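Local coordinates for protein oxidase (Sinorhizobium meliloti, PDB 4FFU) that is of uncertain function, assigned as a possible monoamine oxidase but built on the hotdog fold of the MaoC-like dehydratases, at residues Phe104-Arg115 and Glu156-Ile166; Phe88-Ala96 and Asp121-Ile129. All blocks are in the same frame, centred on the assembly; numbering follows the deposited sequence.

How the contacts relate
Both contacts belong to one antiparallel sheet and the helix packed on it. Contact 1 pairs strand 103-113, outermost within this chain, with strand 157-168. It is partly buried, with exposed ends, and it mixes backbone hydrogen bonds with ring stacking and salt bridges. Contact 2 is buried and smaller. There helix 84-93 lies on strand 122-134 through apolar side chains and one hydroxyl bond. The two centres are about 10 Å apart, and the helix serves both: Phe-88 meets Tyr-108, Leu-111 and Leu-159, while Ile-90, and Leu-94 further along the chain, pack on strand 122-134. Both contacts touch the second subunit, but only contact 1 carries the sheet across that interface by strand pairing.

Contact 1: Phe104-Arg115 and Glu156-Ile166; sequences FSYGYDRLRFVR and EVVLAADHILI
His-163 points its CG opposite its own backbone N (chi1 -172°), while Tyr-108 keeps its CG beside the N (chi1 -70°). These torsions lay the two rings together as an offset stack, with centroids 4.2 Å apart and planes 5° from parallel. Tyr-108 OH sits over the centre of the imidazole, and Leu-165 CD2 lies over the opposite face, toward the rim. In the plane of the ring, His-163 NE2 pairs with Ser-105 OG at 2.8 Å, where either could donate. Stack and edge bond together fix the rotation of the imidazole.

On the sheet face of Asp-162, its OD2 meets Arg-110 NH2 at 2.8 Å in a salt bridge whose hydrogen bond is weak, the N-H being poorly aimed. Asp-162 OD1 has a second partner, Arg-147. Nearby, Ile-164 lays CG2 alongside Tyr-106 CD2 at 3.8 Å and CD1 against the carboxylate of Asp-109.

The strands run antiparallel. Tyr-106 and Gly-107 both bond Ile-164, a classic beta bulge, and the register slips again between Asp-109 and Arg-112. At the far end Val-158 O takes both Val-114 N and Arg-115 N from one face of its plane. Arg-115 NH1 reaches a lone pair of Val-157 O at 2.9 Å.

With arginines so close, both aspartates are likely to stay ionised. Asp-162 ties the two strands through Arg-110, and Asp-109 bridges to Arg-112 of the second subunit.

Contact 2: Phe88-Ala96 and Asp121-Ile129; sequences FSIGVGLTA and DTIRTRVTI
Ile-123 comes first along strand 122-129 to meet the helix. Its CD1 touches Ile-90 CG2 at 4.0 Å, and the two side chains cross at about a right angle. Its CG1 lies 4.1 Å from Leu-94 CD1. CG1 of Ile-123 stands between its backbone N and carbonyl carbon (chi1 60°), a crowded position that sends CD1 up to the helix. Arg-124 follows with its side chain directed away from the helix, and its NH2 bonds Asn-152 O.

Thr-125 makes the polar bond of the contact. Its OG1 donates to Gly-91 O at 2.7 Å, tilted 25° from the carbonyl plane. Thr-95 N bonds Val-92 O rather than Gly-91 O. Gly-91 also brings the backbones close, with its CA 5.9 Å from Thr-125 CA. This is the hotdog fold: a central helix lies across the concave face of an antiparallel sheet, here at 59° to this strand. A valine in place of Thr-125 would probably leave the buried Gly-91 carbonyl without this donor. Thr-125 CG2 also packs 3.8 Å from Thr-95 CG2.

Val-127 is the next to point toward the 88-96 segment. Its CG2 meets Thr-95 CG2 at 3.6 Å, with one side chain lying nearly perpendicular to the other. Thr-95 is held for this by its own OG1, which donates to Val-92 O at 2.6 Å.

Contact 1: Phe104-Arg115 and Glu156-Ile166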
loop_
_atom_site.group_PDB
_atom_site.type_symbol
_atom_site.label_atom_id
_atom_site.label_comp_id
_atom_site.label_asym_id
_atom_site.label_seq_id
_atom_site.Cartn_x
_atom_site.Cartn_y
_atom_site.Cartn_z
ATOM N N PHE I 104 3.910 26.098 12.896
ATOM C CA PHE I 104 2.718 25.686 12.142
ATOM C C PHE I 104 2.962 25.882 10.643
ATOM O O PHE I 104 3.411 26.950 10.232
ATOM C CB PHE I 104 1.530 26.555 12.576
ATOM C CG PHE I 104 0.302 26.418 11.705
ATOM C CD1 PHE I 104 -0.483 25.260 11.758
ATOM C CD2 PHE I 104 -0.104 27.465 10.878
ATOM C CE1 PHE I 104 -1.625 25.142 10.970
ATOM C CE2 PHE I 104 -1.245 27.355 10.094
ATOM C CZ PHE I 104 -2.007 26.192 10.139
ATOM N N SER I 105 2.636 24.866 9.843
ATOM C CA SER I 105 2.746 24.962 8.368
ATOM C C SER I 105 1.569 25.724 7.715
ATOM O O SER I 105 0.429 25.245 7.643
ATOM C CB SER I 105 2.922 23.567 7.762
ATOM O OG SER I 105 2.941 23.598 6.341
ATOM N N TYR I 106 1.855 26.930 7.246
ATOM C CA TYR I 106 0.852 27.859 6.779
ATOM C C TYR I 106 0.567 27.605 5.291
ATOM O O TYR I 106 -0.579 27.686 4.846
ATOM C CB TYR I 106 1.365 29.292 7.008
ATOM C CG TYR I 106 0.501 30.378 6.449
ATOM C CD1 TYR I 106 -0.610 30.863 7.158
ATOM C CD2 TYR I 106 0.792 30.935 5.221
ATOM C CE1 TYR I 106 -1.392 31.883 6.633
ATOM C CE2 TYR I 106 0.022 31.951 4.693
ATOM C CZ TYR I 106 -1.063 32.412 5.393
ATOM O OH TYR I 106 -1.792 33.418 4.816
ATOM N N GLY I 107 1.611 27.268 4.544
ATOM C CA GLY I 107 1.479 26.977 3.108
ATOM C C GLY I 107 2.816 27.095 2.418
ATOM O O GLY I 107 3.860 27.108 3.086
ATOM N N TYR I 108 2.788 27.176 1.092
ATOM C CA TYR I 108 4.012 27.265 0.289
ATOM C C TYR I 108 3.819 28.336 -0.774
ATOM O O TYR I 108 2.710 28.493 -1.310
ATOM C CB TYR I 108 4.318 25.948 -0.425
ATOM C CG TYR I 108 4.763 24.817 0.484
ATOM C CD1 TYR I 108 3.836 24.103 1.228
ATOM C CD2 TYR I 108 6.120 24.456 0.569
ATOM C CE1 TYR I 108 4.233 23.069 2.075
ATOM C CE2 TYR I 108 6.524 23.420 1.395
ATOM C CZ TYR I 108 5.579 22.733 2.136
ATOM O OH TYR I 108 5.967 21.716 2.975
ATOM N N ASP I 109 4.892 29.053 -1.073
ATOM C CA ASP I 109 4.918 29.988 -2.201
ATOM C C ASP I 109 5.869 29.464 -3.266
ATOM O O ASP I 109 6.813 28.719 -2.954
ATOM C CB ASP I 109 5.398 31.371 -1.741
ATOM C CG ASP I 109 4.307 32.210 -1.100
ATOM O OD1 ASP I 109 3.101 31.897 -1.207
ATOM O OD2 ASP I 109 4.677 33.238 -0.490
ATOM N N ARG I 110 5.614 29.839 -4.520
ATOM C CA ARG I 110 6.562 29.596 -5.620
ATOM C C ARG I 110 7.007 28.143 -5.749
ATOM O O ARG I 110 8.192 27.848 -5.862
ATOM C CB ARG I 110 7.776 30.544 -5.513
ATOM C CG ARG I 110 7.420 31.942 -5.974
ATOM C CD ARG I 110 8.449 32.998 -5.572
ATOM N NE ARG I 110 7.697 34.063 -4.909
ATOM C CZ ARG I 110 7.510 34.126 -3.589
ATOM N NH1 ARG I 110 6.775 35.099 -3.060
ATOM N NH2 ARG I 110 8.076 33.223 -2.790
ATOM N N LEU I 111 6.039 27.225 -5.692
ATOM C CA LEU I 111 6.318 25.815 -5.980
ATOM C C LEU I 111 6.592 25.706 -7.493
ATOM O O LEU I 111 5.729 26.070 -8.306
ATOM C CB LEU I 111 5.106 24.940 -5.571
ATOM C CG LEU I 111 5.104 23.464 -6.007
ATOM C CD1 LEU I 111 6.422 22.756 -5.710
ATOM C CD2 LEU I 111 3.906 22.712 -5.395
ATOM N N ARG I 112 7.772 25.213 -7.860
ATOM C CA ARG I 112 8.179 25.142 -9.251
ATOM C C ARG I 112 8.663 23.747 -9.598
ATOM O O ARG I 112 9.459 23.144 -8.855
ATOM C CB ARG I 112 9.307 26.167 -9.549
ATOM C CG ARG I 112 8.910 27.628 -9.274
ATOM C CD ARG I 112 7.888 28.126 -10.290
ATOM N NE ARG I 112 7.447 29.504 -10.052
ATOM C CZ ARG I 112 6.333 29.866 -9.412
ATOM N NH1 ARG I 112 5.504 28.960 -8.897
ATOM N NH2 ARG I 112 6.045 31.168 -9.291
ATOM N N PHE I 113 8.186 23.237 -10.729
ATOM C CA PHE I 113 8.639 21.954 -11.262
ATOM C C PHE I 113 9.779 22.227 -12.215
ATOM O O PHE I 113 9.573 22.608 -13.358
ATOM C CB PHE I 113 7.493 21.238 -11.968
ATOM C CG PHE I 113 6.332 21.000 -11.067
ATOM C CD1 PHE I 113 6.510 20.308 -9.851
ATOM C CD2 PHE I 113 5.073 21.503 -11.382
ATOM C CE1 PHE I 113 5.435 20.105 -8.984
ATOM C CE2 PHE I 113 4.000 21.285 -10.519
ATOM C CZ PHE I 113 4.177 20.590 -9.330
ATOM N N VAL I 114 10.986 22.068 -11.710
ATOM C CA VAL I 114 12.180 22.548 -12.426
ATOM C C VAL I 114 12.703 21.553 -13.467
ATOM O O VAL I 114 13.095 21.954 -14.582
ATOM C CB VAL I 114 13.294 22.962 -11.444
ATOM C CG1 VAL I 114 14.488 23.579 -12.204
ATOM C CG2 VAL I 114 12.742 23.967 -10.444
ATOM N N ARG I 115 12.703 20.265 -13.114
ATOM C CA ARG I 115 13.136 19.197 -14.023
ATOM C C ARG I 115 12.284 17.954 -13.804
ATOM O O ARG I 115 11.838 17.696 -12.659
ATOM C CB ARG I 115 14.617 18.823 -13.788
ATOM C CG ARG I 115 15.627 19.918 -14.094
ATOM C CD ARG I 115 17.054 19.437 -13.839
ATOM N NE ARG I 115 18.034 20.355 -14.427
ATOM C CZ ARG I 115 18.343 21.544 -13.935
ATOM N NH1 ARG I 115 17.791 21.996 -12.805
ATOM N NH2 ARG I 115 19.251 22.282 -14.577
ATOM N N GLU I 156 21.213 18.324 -9.652
ATOM C CA GLU I 156 20.320 19.274 -10.313
ATOM C C GLU I 156 19.063 19.518 -9.486
ATOM O O GLU I 156 18.477 18.567 -8.970
ATOM C CB GLU I 156 19.936 18.739 -11.689
ATOM C CG GLU I 156 21.137 18.480 -12.599
ATOM C CD GLU I 156 20.785 17.609 -13.794
ATOM O OE1 GLU I 156 19.788 16.845 -13.734
ATOM O OE2 GLU I 156 21.520 17.673 -14.803
ATOM N N VAL I 157 18.629 20.777 -9.393
ATOM C CA VAL I 157 17.336 21.070 -8.744
ATOM C C VAL I 157 16.216 20.511 -9.611
ATOM O O VAL I 157 16.134 20.826 -10.803
ATOM C CB VAL I 157 17.114 22.585 -8.531
ATOM C CG1 VAL I 157 15.752 22.841 -7.874
ATOM C CG2 VAL I 157 18.194 23.148 -7.630
ATOM N N VAL I 158 15.340 19.682 -9.036
ATOM C CA VAL I 158 14.186 19.179 -9.801
ATOM C C VAL I 158 12.878 19.852 -9.355
ATOM O O VAL I 158 11.909 19.908 -10.135
ATOM C CB VAL I 158 14.060 17.639 -9.738
ATOM C CG1 VAL I 158 15.360 17.019 -10.255
ATOM C CG2 VAL I 158 13.778 17.175 -8.305
ATOM N N LEU I 159 12.866 20.352 -8.115
ATOM C CA LEU I 159 11.714 21.066 -7.573
ATOM C C LEU I 159 12.178 22.083 -6.515
ATOM O O LEU I 159 13.132 21.842 -5.755
ATOM C CB LEU I 159 10.743 20.023 -6.945
ATOM C CG LEU I 159 9.428 20.550 -6.378
ATOM C CD1 LEU I 159 8.349 19.453 -6.517
ATOM C CD2 LEU I 159 9.572 21.001 -4.919
ATOM N N ALA I 160 11.495 23.216 -6.450
ATOM C CA ALA I 160 11.782 24.210 -5.423
ATOM C C ALA I 160 10.472 24.755 -4.912
ATOM O O ALA I 160 9.490 24.769 -5.639
ATOM C CB ALA I 160 12.625 25.340 -6.004
ATOM N N ALA I 161 10.461 25.187 -3.657
ATOM C CA ALA I 161 9.272 25.796 -3.061
ATOM C C ALA I 161 9.697 26.538 -1.812
ATOM O O ALA I 161 10.637 26.116 -1.146
ATOM C CB ALA I 161 8.257 24.734 -2.686
ATOM N N ASP I 162 8.971 27.603 -1.479
ATOM C CA ASP I 162 9.186 28.343 -0.234
ATOM C C ASP I 162 8.144 27.958 0.799
ATOM O O ASP I 162 6.952 28.246 0.626
ATOM C CB ASP I 162 9.116 29.852 -0.494
ATOM C CG ASP I 162 10.250 30.351 -1.372
ATOM O OD1 ASP I 162 11.296 29.677 -1.435
ATOM O OD2 ASP I 162 10.066 31.408 -2.028
ATOM N N HIS I 163 8.574 27.277 1.857
ATOM C CA HIS I 163 7.656 26.810 2.896
ATOM C C HIS I 163 7.491 27.909 3.942
ATOM O O HIS I 163 8.479 28.399 4.516
ATOM C CB HIS I 163 8.206 25.533 3.526
ATOM C CG HIS I 163 7.262 24.861 4.466
ATOM N ND1 HIS I 163 7.673 23.887 5.348
ATOM C CD2 HIS I 163 5.924 24.989 4.638
ATOM C CE1 HIS I 163 6.628 23.447 6.032
ATOM N NE2 HIS I 163 5.556 24.100 5.619
ATOM N N ILE I 164 6.245 28.311 4.164
ATOM C CA ILE I 164 5.936 29.351 5.115
ATOM C C ILE I 164 5.502 28.739 6.441
ATOM O O ILE I 164 4.490 28.019 6.521
ATOM C CB ILE I 164 4.810 30.297 4.620
ATOM C CG1 ILE I 164 5.169 30.910 3.265
ATOM C CG2 ILE I 164 4.569 31.388 5.654
ATOM C CD1 ILE I 164 3.961 31.450 2.531
ATOM N N LEU I 165 6.255 29.066 7.480
ATOM C CA LEU I 165 5.977 28.608 8.831
ATOM C C LEU I 165 5.544 29.763 9.715
ATOM O O LEU I 165 6.091 30.872 9.626
ATOM C CB LEU I 165 7.257 28.005 9.440
ATOM C CG LEU I 165 7.881 26.805 8.756
ATOM C CD1 LEU I 165 9.150 26.410 9.513
ATOM C CD2 LEU I 165 6.852 25.663 8.728
ATOM N N ILE I 166 4.544 29.518 10.559
ATOM C CA ILE I 166 4.181 30.479 11.602
ATOM C C ILE I 166 4.762 29.910 12.896
ATOM O O ILE I 166 4.345 28.825 13.351
ATOM C CB ILE I 166 2.655 30.665 11.714
ATOM C CG1 ILE I 166 2.099 31.270 10.419
ATOM C CG2 ILE I 166 2.283 31.543 12.922
ATOM C CD1 ILE I 166 0.596 31.447 10.439
#

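Contact 2: Phe88-Ala96 and Asp121-Ile129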
loop_
_atom_site.group_PDB
_atom_site.type_symbol
_atom_site.label_atom_id
_atom_site.label_comp_id
_atom_site.label_asym_id
_atom_site.label_seq_id
_atom_site.Cartn_x
_atom_site.Cartn_y
_atom_site.Cartn_z
ATOM N N PHE I 88 6.886 16.630 -4.925
ATOM C CA PHE I 88 6.587 17.552 -3.830
ATOM C C PHE I 88 6.390 16.821 -2.499
ATOM O O PHE I 88 7.038 17.174 -1.519
ATOM C CB PHE I 88 5.374 18.413 -4.173
ATOM C CG PHE I 88 5.071 19.475 -3.144
ATOM C CD1 PHE I 88 6.029 20.414 -2.782
ATOM C CD2 PHE I 88 3.792 19.557 -2.568
ATOM C CE1 PHE I 88 5.766 21.407 -1.832
ATOM C CE2 PHE I 88 3.516 20.552 -1.617
ATOM C CZ PHE I 88 4.496 21.467 -1.248
ATOM N N SER I 89 5.475 15.835 -2.463
ATOM C CA SER I 89 5.164 15.113 -1.224
ATOM C C SER I 89 6.354 14.361 -0.652
ATOM O O SER I 89 6.584 14.385 0.556
ATOM C CB SER I 89 3.987 14.153 -1.429
ATOM O OG SER I 89 2.838 14.867 -1.860
ATOM N N ILE I 90 7.090 13.666 -1.520
ATOM C CA ILE I 90 8.278 12.951 -1.053
ATOM C C ILE I 90 9.377 13.925 -0.690
ATOM O O ILE I 90 10.068 13.744 0.335
ATOM C CB ILE I 90 8.752 11.865 -2.050
ATOM C CG1 ILE I 90 7.680 10.762 -2.143
ATOM C CG2 ILE I 90 10.075 11.223 -1.608
ATOM C CD1 ILE I 90 8.054 9.665 -3.123
ATOM N N GLY I 91 9.566 14.951 -1.515
ATOM C CA GLY I 91 10.628 15.931 -1.212
ATOM C C GLY I 91 10.439 16.562 0.166
ATOM O O GLY I 91 11.398 16.708 0.908
ATOM N N VAL I 92 9.201 16.951 0.486
ATOM C CA VAL I 92 8.827 17.482 1.798
ATOM C C VAL I 92 8.915 16.405 2.879
ATOM O O VAL I 92 9.423 16.646 3.987
ATOM C CB VAL I 92 7.387 18.104 1.747
ATOM C CG1 VAL I 92 6.848 18.369 3.157
ATOM C CG2 VAL I 92 7.408 19.372 0.895
ATOM N N GLY I 93 8.447 15.197 2.554
ATOM C CA GLY I 93 8.480 14.094 3.507
ATOM C C GLY I 93 9.884 13.766 3.979
ATOM O O GLY I 93 10.061 13.429 5.144
ATOM N N LEU I 94 10.872 13.856 3.079
ATOM C CA LEU I 94 12.270 13.614 3.451
ATOM C C LEU I 94 12.734 14.521 4.588
ATOM O O LEU I 94 13.633 14.154 5.350
ATOM C CB LEU I 94 13.201 13.797 2.243
ATOM C CG LEU I 94 13.148 12.652 1.235
ATOM C CD1 LEU I 94 13.844 13.124 -0.033
ATOM C CD2 LEU I 94 13.822 11.423 1.812
ATOM N N THR I 95 12.130 15.707 4.692
ATOM C CA THR I 95 12.486 16.681 5.775
ATOM C C THR I 95 11.822 16.385 7.150
ATOM O O THR I 95 12.099 17.079 8.155
ATOM C CB THR I 95 12.145 18.142 5.389
ATOM O OG1 THR I 95 10.725 18.365 5.486
ATOM C CG2 THR I 95 12.615 18.468 3.970
ATOM N N ALA I 96 10.946 15.380 7.192
ATOM C CA ALA I 96 10.099 15.173 8.372
ATOM C C ALA I 96 10.811 14.281 9.377
ATOM O O ALA I 96 10.298 13.232 9.741
ATOM C CB ALA I 96 8.779 14.539 7.968
ATOM N N ASP I 121 15.942 7.691 -10.449
ATOM C CA ASP I 121 16.536 8.921 -9.919
ATOM C C ASP I 121 16.525 8.868 -8.399
ATOM O O ASP I 121 15.601 8.302 -7.784
ATOM C CB ASP I 121 15.766 10.170 -10.405
ATOM C CG ASP I 121 16.028 10.507 -11.902
ATOM O OD1 ASP I 121 16.888 9.865 -12.545
ATOM O OD2 ASP I 121 15.331 11.413 -12.434
ATOM N N THR I 122 17.525 9.492 -7.789
ATOM C CA THR I 122 17.607 9.557 -6.347
ATOM C C THR I 122 17.528 11.027 -5.953
ATOM O O THR I 122 18.216 11.857 -6.539
ATOM C CB THR I 122 18.918 8.903 -5.850
ATOM O OG1 THR I 122 18.920 7.536 -6.249
ATOM C CG2 THR I 122 19.031 8.971 -4.306
ATOM N N ILE I 123 16.658 11.343 -5.001
ATOM C CA ILE I 123 16.477 12.721 -4.547
ATOM C C ILE I 123 16.845 12.959 -3.085
ATOM O O ILE I 123 16.741 12.047 -2.248
ATOM C CB ILE I 123 15.054 13.285 -4.827
ATOM C CG1 ILE I 123 13.970 12.461 -4.114
ATOM C CG2 ILE I 123 14.833 13.353 -6.330
ATOM C CD1 ILE I 123 12.581 13.111 -4.046
ATOM N N ARG I 124 17.298 14.183 -2.808
ATOM C CA ARG I 124 17.546 14.669 -1.444
ATOM C C ARG I 124 16.957 16.053 -1.388
ATOM O O ARG I 124 16.782 16.704 -2.422
ATOM C CB ARG I 124 19.049 14.795 -1.174
ATOM C CG ARG I 124 19.808 13.481 -1.143
ATOM C CD ARG I 124 21.281 13.733 -1.439
ATOM N NE ARG I 124 21.469 14.098 -2.850
ATOM C CZ ARG I 124 22.526 14.738 -3.357
ATOM N NH1 ARG I 124 23.537 15.116 -2.571
ATOM N NH2 ARG I 124 22.567 15.006 -4.661
ATOM N N THR I 125 16.628 16.519 -0.188
ATOM C CA THR I 125 16.061 17.866 -0.066
ATOM C C THR I 125 16.986 18.747 0.747
ATOM O O THR I 125 17.443 18.355 1.819
ATOM C CB THR I 125 14.667 17.853 0.561
ATOM O OG1 THR I 125 13.815 17.027 -0.256
ATOM C CG2 THR I 125 14.083 19.284 0.590
ATOM N N ARG I 126 17.287 19.926 0.201
ATOM C CA ARG I 126 18.058 20.927 0.936
ATOM C C ARG I 126 17.090 21.957 1.496
ATOM O O ARG I 126 16.222 22.458 0.768
ATOM C CB ARG I 126 19.077 21.619 0.008
ATOM C CG ARG I 126 19.993 22.601 0.744
ATOM C CD ARG I 126 21.200 22.962 -0.116
ATOM N NE ARG I 126 20.719 23.592 -1.340
ATOM C CZ ARG I 126 21.243 23.399 -2.544
ATOM N NH1 ARG I 126 22.274 22.580 -2.693
ATOM N NH2 ARG I 126 20.720 24.017 -3.602
ATOM N N VAL I 127 17.223 22.277 2.782
ATOM C CA VAL I 127 16.294 23.228 3.395
ATOM C C VAL I 127 17.109 24.387 3.948
ATOM O O VAL I 127 18.007 24.155 4.737
ATOM C CB VAL I 127 15.463 22.587 4.529
ATOM C CG1 VAL I 127 14.522 23.620 5.122
ATOM C CG2 VAL I 127 14.637 21.416 3.987
ATOM N N THR I 128 16.809 25.612 3.504
ATOM C CA THR I 128 17.586 26.789 3.905
ATOM C C THR I 128 16.640 27.779 4.572
ATOM O O THR I 128 15.570 28.068 4.024
ATOM C CB THR I 128 18.249 27.479 2.682
ATOM O OG1 THR I 128 19.072 26.542 1.974
ATOM C CG2 THR I 128 19.155 28.687 3.129
ATOM N N ILE I 129 17.022 28.315 5.734
ATOM C CA ILE I 129 16.219 29.362 6.364
ATOM C C ILE I 129 16.446 30.631 5.550
ATOM O O ILE I 129 17.578 31.120 5.441
ATOM C CB ILE I 129 16.547 29.590 7.870
ATOM C CG1 ILE I 129 16.499 28.282 8.676
ATOM C CG2 ILE I 129 15.628 30.650 8.470
ATOM C CD1 ILE I 129 15.221 27.487 8.583
#